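Local coordinates for thioredoxin domain-containing protein (Sinorhizobium meliloti, PDB 3U5R) that is of unknown function but probably has an antioxidant or oxidoreductase activity, as a thioredoxin-fold member of the AhpC/TSA family, at residues L62-I67 with V96-N101; P72-I77 with C143-F148. One frame throughout, in Å; residues are numbered along the deposited sequence.

Interaction 1. Residues L62-I67 with V96-N101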
loop_
_atom_site.group_PDB
_atom_site.type_symbol
_atom_site.label_atom_id
_atom_site.label_comp_id
_atom_site.label_asym_id
_atom_site.label_seq_id
_atom_site.Cartn_x
_atom_site.Cartn_y
_atom_site.Cartn_z
ATOM N N LEU A 62 -9.410 0.294 5.621
ATOM C CA LEU A 62 -8.600 -0.649 4.868
ATOM C C LEU A 62 -7.609 0.118 4.011
ATOM O O LEU A 62 -8.008 0.993 3.182
ATOM C CB LEU A 62 -9.459 -1.601 3.995
ATOM C CG LEU A 62 -8.650 -2.340 2.905
ATOM C CD1 LEU A 62 -7.868 -3.505 3.580
ATOM C CD2 LEU A 62 -9.557 -2.934 1.800
ATOM N N LEU A 63 -6.312 -0.156 4.235
ATOM C CA LEU A 63 -5.271 0.422 3.420
ATOM C C LEU A 63 -4.767 -0.623 2.398
ATOM O O LEU A 63 -4.350 -1.731 2.801
ATOM C CB LEU A 63 -4.114 0.924 4.288
ATOM C CG LEU A 63 -2.907 1.497 3.542
ATOM C CD1 LEU A 63 -3.303 2.734 2.752
ATOM C CD2 LEU A 63 -1.776 1.812 4.509
ATOM N N VAL A 64 -4.748 -0.270 1.101
ATOM C CA VAL A 64 -4.194 -1.131 0.090
ATOM C C VAL A 64 -2.957 -0.394 -0.392
ATOM O O VAL A 64 -3.057 0.773 -0.832
ATOM C CB VAL A 64 -5.150 -1.363 -1.077
ATOM C CG1 VAL A 64 -4.464 -2.292 -2.155
ATOM C CG2 VAL A 64 -6.463 -1.991 -0.578
ATOM N N ALA A 65 -1.779 -1.047 -0.317
ATOM C CA ALA A 65 -0.521 -0.352 -0.574
ATOM C C ALA A 65 0.258 -1.073 -1.587
ATOM O O ALA A 65 0.582 -2.272 -1.382
ATOM C CB ALA A 65 0.323 -0.259 0.807
ATOM N N PHE A 66 0.545 -0.442 -2.718
ATOM C CA PHE A 66 1.384 -1.100 -3.726
ATOM C C PHE A 66 2.839 -0.746 -3.447
ATOM O O PHE A 66 3.225 0.414 -3.507
ATOM C CB PHE A 66 0.978 -0.674 -5.153
ATOM C CG PHE A 66 -0.389 -1.148 -5.512
ATOM C CD1 PHE A 66 -0.565 -2.315 -6.242
ATOM C CD2 PHE A 66 -1.496 -0.487 -5.023
ATOM C CE1 PHE A 66 -1.835 -2.793 -6.524
ATOM C CE2 PHE A 66 -2.802 -0.965 -5.298
ATOM C CZ PHE A 66 -2.958 -2.096 -6.064
ATOM N N ILE A 67 3.643 -1.745 -3.109
ATOM C CA ILE A 67 5.020 -1.481 -2.757
ATOM C C ILE A 67 5.972 -2.395 -3.566
ATOM O O ILE A 67 5.556 -3.049 -4.510
ATOM C CB ILE A 67 5.232 -1.619 -1.219
ATOM C CG1 ILE A 67 4.874 -3.023 -0.721
ATOM C CG2 ILE A 67 4.399 -0.641 -0.483
ATOM C CD1 ILE A 67 5.304 -3.178 0.733
ATOM N N VAL A 96 -3.198 -4.081 3.582
ATOM C CA VAL A 96 -2.787 -5.137 2.639
ATOM C C VAL A 96 -1.783 -4.538 1.741
ATOM O O VAL A 96 -2.119 -3.529 1.076
ATOM C CB VAL A 96 -3.967 -5.696 1.823
ATOM C CG1 VAL A 96 -4.806 -4.563 1.255
ATOM C CG2 VAL A 96 -3.464 -6.605 0.711
ATOM N N ALA A 97 -0.603 -5.166 1.631
ATOM C CA ALA A 97 0.395 -4.726 0.683
ATOM C C ALA A 97 0.498 -5.620 -0.518
ATOM O O ALA A 97 0.356 -6.817 -0.379
ATOM C CB ALA A 97 1.799 -4.635 1.382
ATOM N N ILE A 98 0.825 -5.069 -1.687
ATOM C CA ILE A 98 0.794 -5.833 -2.932
ATOM C C ILE A 98 2.059 -5.479 -3.746
ATOM O O ILE A 98 2.394 -4.313 -3.899
ATOM C CB ILE A 98 -0.468 -5.500 -3.791
ATOM C CG1 ILE A 98 -1.740 -5.934 -3.039
ATOM C CG2 ILE A 98 -0.389 -6.229 -5.178
ATOM C CD1 ILE A 98 -3.055 -5.348 -3.667
ATOM N N ASN A 99 2.755 -6.479 -4.224
ATOM C CA ASN A 99 3.913 -6.236 -5.061
ATOM C C ASN A 99 3.465 -6.653 -6.456
ATOM O O ASN A 99 3.281 -7.877 -6.704
ATOM C CB ASN A 99 5.074 -7.115 -4.579
ATOM C CG ASN A 99 6.322 -6.858 -5.330
ATOM O OD1 ASN A 99 6.320 -6.775 -6.584
ATOM N ND2 ASN A 99 7.418 -6.671 -4.586
ATOM N N SER A 100 3.260 -5.695 -7.351
ATOM C CA SER A 100 2.826 -6.021 -8.721
ATOM C C SER A 100 3.948 -5.970 -9.730
ATOM O O SER A 100 3.680 -6.087 -10.920
ATOM C CB SER A 100 1.763 -5.054 -9.244
ATOM O OG SER A 100 0.756 -4.988 -8.299
ATOM N N ASN A 101 5.186 -5.823 -9.259
ATOM C CA ASN A 101 6.282 -5.634 -10.177
ATOM C C ASN A 101 6.681 -6.951 -10.922
ATOM O O ASN A 101 6.691 -8.051 -10.342
ATOM C CB ASN A 101 7.487 -5.048 -9.441
ATOM C CG ASN A 101 7.374 -3.544 -9.194
ATOM O OD1 ASN A 101 8.239 -2.966 -8.552
ATOM N ND2 ASN A 101 6.341 -2.910 -9.689
HETATM O O HOH W 1 3.973 -3.126 -6.685
#
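V96 pushes CG1 into the hollow formed by L62, L63 and V64. This methyl sits between the backbone N and the carbonyl carbon of its own residue (chi1 47°), and that turn sends it across to the other strand. V96 CG1 lies 3.6 Å from V64 CG2 and also meets CD1 of L62 and the carbonyl oxygen of L63. I98 is the next bump on the same face. Its CD1 reaches back to CG1 of V64, 3.7 Å away, and also touches the F66 ring at CZ. Its CG2 meets CE1 of F66, so the branched chain fills the step between valine and phenylalanine. S100 closes the row: its OG lies in the ring plane of F66, 3.6 Å from CD1 at the edge. That hydroxyl is hydrogen-bonded to D130. A136 of helix 134-139 also touches the ring. Were F66 an alanine, the ring beside I98 and S100 would be gone, and the I98 branches would probably be freer to turn. On the other face, I67 lays CD1 on CB of A97 at 3.9 Å.

The backbones run parallel, as neighbours in the central sheet joined by a beta-alpha-beta crossover through helix 78-88. V96 N donates to L63 O at 2.7 Å, almost straight at 169°. A65 is gripped at both polar atoms: its N donates to V96 O and its O accepts from I98 N. I67 N then donates to I98 O at 3.0 Å. Beyond this bond the segments part, and a water takes over: it donates to I67 O and accepts from S100 N. Between the segments, backbone polar atoms are thus joined by four strand bonds and one water, while the side chains meet mainly through hydrocarbon.

Interaction 2. Residues P72-I77 with C143-F148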
loop_
_atom_site.group_PDB
_atom_site.type_symbol
_atom_site.label_atom_id
_atom_site.label_comp_id
_atom_site.label_asym_id
_atom_site.label_seq_id
_atom_site.Cartn_x
_atom_site.Cartn_y
_atom_site.Cartn_z
ATOM N N PRO A 72 13.918 2.567 -3.875
ATOM C CA PRO A 72 14.401 3.512 -2.808
ATOM C C PRO A 72 13.309 4.286 -2.099
ATOM O O PRO A 72 13.414 4.591 -0.893
ATOM C CB PRO A 72 15.292 4.510 -3.556
ATOM C CG PRO A 72 15.708 3.768 -4.794
ATOM C CD PRO A 72 14.578 2.840 -5.173
ATOM N N PHE A 73 12.223 4.572 -2.780
ATOM C CA PHE A 73 11.118 5.280 -2.100
ATOM C C PHE A 73 10.366 4.397 -1.139
ATOM O O PHE A 73 9.829 4.908 -0.132
ATOM C CB PHE A 73 10.139 5.897 -3.137
ATOM C CG PHE A 73 10.790 6.908 -3.972
ATOM C CD1 PHE A 73 11.618 6.525 -5.006
ATOM C CD2 PHE A 73 10.650 8.263 -3.657
ATOM C CE1 PHE A 73 12.279 7.489 -5.743
ATOM C CE2 PHE A 73 11.319 9.243 -4.375
ATOM C CZ PHE A 73 12.140 8.840 -5.400
ATOM N N VAL A 74 10.295 3.084 -1.425
ATOM C CA VAL A 74 9.771 2.183 -0.440
ATOM C C VAL A 74 10.782 1.847 0.662
ATOM O O VAL A 74 10.416 1.748 1.820
ATOM C CB VAL A 74 9.298 0.888 -1.128
ATOM C CG1 VAL A 74 8.908 -0.227 -0.079
ATOM C CG2 VAL A 74 8.122 1.231 -2.058
ATOM N N VAL A 75 12.051 1.596 0.288
ATOM C CA VAL A 75 13.131 1.375 1.302
ATOM C C VAL A 75 13.115 2.456 2.386
ATOM O O VAL A 75 13.124 2.176 3.620
ATOM C CB VAL A 75 14.553 1.201 0.582
ATOM C CG1 VAL A 75 15.802 1.324 1.595
ATOM C CG2 VAL A 75 14.577 -0.184 -0.220
ATOM N N LEU A 76 13.023 3.707 1.951
ATOM C CA LEU A 76 12.863 4.815 2.902
ATOM C C LEU A 76 11.822 4.608 4.051
ATOM O O LEU A 76 12.073 5.004 5.210
ATOM C CB LEU A 76 12.515 6.097 2.138
ATOM C CG LEU A 76 12.361 7.345 2.993
ATOM C CD1 LEU A 76 13.707 7.956 3.482
ATOM C CD2 LEU A 76 11.590 8.353 2.155
ATOM N N ILE A 77 10.645 4.038 3.764
ATOM C CA ILE A 77 9.550 4.063 4.724
ATOM C C ILE A 77 9.263 2.643 5.244
ATOM O O ILE A 77 8.275 2.394 5.911
ATOM C CB ILE A 77 8.275 4.575 4.065
ATOM C CG1 ILE A 77 7.946 3.636 2.876
ATOM C CG2 ILE A 77 8.449 5.994 3.581
ATOM C CD1 ILE A 77 6.589 3.932 2.279
ATOM N N CYS A 143 2.873 3.778 -9.220
ATOM C CA CYS A 143 4.240 3.767 -8.688
ATOM C C CYS A 143 4.291 3.040 -7.340
ATOM O O CYS A 143 3.239 2.635 -6.759
ATOM C CB CYS A 143 4.666 5.228 -8.486
ATOM S SG CYS A 143 3.624 6.126 -7.288
ATOM N N THR A 144 5.493 2.861 -6.805
ATOM C CA THR A 144 5.616 2.241 -5.472
ATOM C C THR A 144 6.350 3.287 -4.658
ATOM O O THR A 144 7.409 3.742 -5.095
ATOM C CB THR A 144 6.435 0.912 -5.537
ATOM O OG1 THR A 144 7.731 1.211 -6.068
ATOM C CG2 THR A 144 5.700 -0.180 -6.457
ATOM N N PRO A 145 5.851 3.649 -3.464
ATOM C CA PRO A 145 4.656 3.136 -2.845
ATOM C C PRO A 145 3.454 3.920 -3.354
ATOM O O PRO A 145 3.578 5.126 -3.630
ATOM C CB PRO A 145 4.846 3.496 -1.399
ATOM C CG PRO A 145 5.634 4.849 -1.433
ATOM C CD PRO A 145 6.489 4.727 -2.675
ATOM N N ASP A 146 2.292 3.263 -3.451
ATOM C CA ASP A 146 1.030 3.953 -3.836
ATOM C C ASP A 146 -0.023 3.550 -2.815
ATOM O O ASP A 146 -0.323 2.355 -2.693
ATOM C CB ASP A 146 0.599 3.485 -5.249
ATOM C CG ASP A 146 -0.176 4.559 -6.008
ATOM O OD1 ASP A 146 -0.732 5.469 -5.345
ATOM O OD2 ASP A 146 -0.173 4.499 -7.250
ATOM N N PHE A 147 -0.492 4.491 -2.001
ATOM C CA PHE A 147 -1.389 4.164 -0.899
ATOM C C PHE A 147 -2.839 4.543 -1.166
ATOM O O PHE A 147 -3.120 5.700 -1.528
ATOM C CB PHE A 147 -0.955 4.951 0.350
ATOM C CG PHE A 147 0.454 4.610 0.828
ATOM C CD1 PHE A 147 0.663 3.470 1.613
ATOM C CD2 PHE A 147 1.550 5.457 0.543
ATOM C CE1 PHE A 147 1.953 3.149 2.086
ATOM C CE2 PHE A 147 2.850 5.130 1.022
ATOM C CZ PHE A 147 3.038 3.959 1.785
ATOM N N PHE A 148 -3.769 3.602 -0.952
ATOM C CA PHE A 148 -5.197 3.876 -1.163
ATOM C C PHE A 148 -5.903 3.522 0.151
ATOM O O PHE A 148 -5.907 2.340 0.538
ATOM C CB PHE A 148 -5.760 2.952 -2.277
ATOM C CG PHE A 148 -5.159 3.130 -3.678
ATOM C CD1 PHE A 148 -3.897 2.637 -4.021
ATOM C CD2 PHE A 148 -5.923 3.727 -4.703
ATOM C CE1 PHE A 148 -3.375 2.806 -5.300
ATOM C CE2 PHE A 148 -5.446 3.853 -5.992
ATOM C CZ PHE A 148 -4.166 3.394 -6.328
#
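I77 N donates to V74 O over 3.0 Å. This backbone bond folds the chain so that the side chains of V74 and I77 both reach P145. The contact across the segments is apolar. CG2 of V74 packs against the backbone: it rests 3.6 Å from P145 N and close to the carbonyl carbon of T144, against the peptide that joins them. V74 CG2 also meets P145 CD on the proline ring at 3.9 Å. F73 adds only its CB, also 3.9 Å from P145 CD, and its ring leads off to I199 and P167. That T144-P145 peptide is cis. A cis-proline just ahead of strand 146-150, packed beside the helix that follows the first core strand, is a hallmark of the thioredoxin fold. C71, just before the helical turn, touches T144, which places the cis-proline peptide close to this cysteine, as in thioredoxin-fold relatives, where the cis-proline faces the active-site cysteine region. I77 works further along. Its CG1 stands between the backbone N and the carbonyl carbon (chi1 59°), and the chain then extends to CD1. I77 CD1 touches CG of P145 and comes to the edge of the F147 ring, in its plane, 3.6 Å from F147 CZ. I77 also sits at the N-cap position of helix 78-88, while P145 O is hydrogen-bonded to S198 OG.

The two interactions share one sheet. Strand 61-66 pairs in parallel with 93-99 in interaction 1 and antiparallel with 146-150, which carries part of interaction 2. Two probable hydrogen bonds join them: V64 N to F148 O and F66 N to D146 O, each 2.9 Å. Interaction 1 lies near the centre of the chain, and all its touching residues are buried. Interaction 2 lies further out, where F73 is partly exposed, and it buries less area. The chemistry follows the place. Inside the sheet, four backbone bonds join the segments and mostly apolar side chains, one of them aromatic, fill in; where the helical turn meets the cis-proline, apolar contacts alone do the joining.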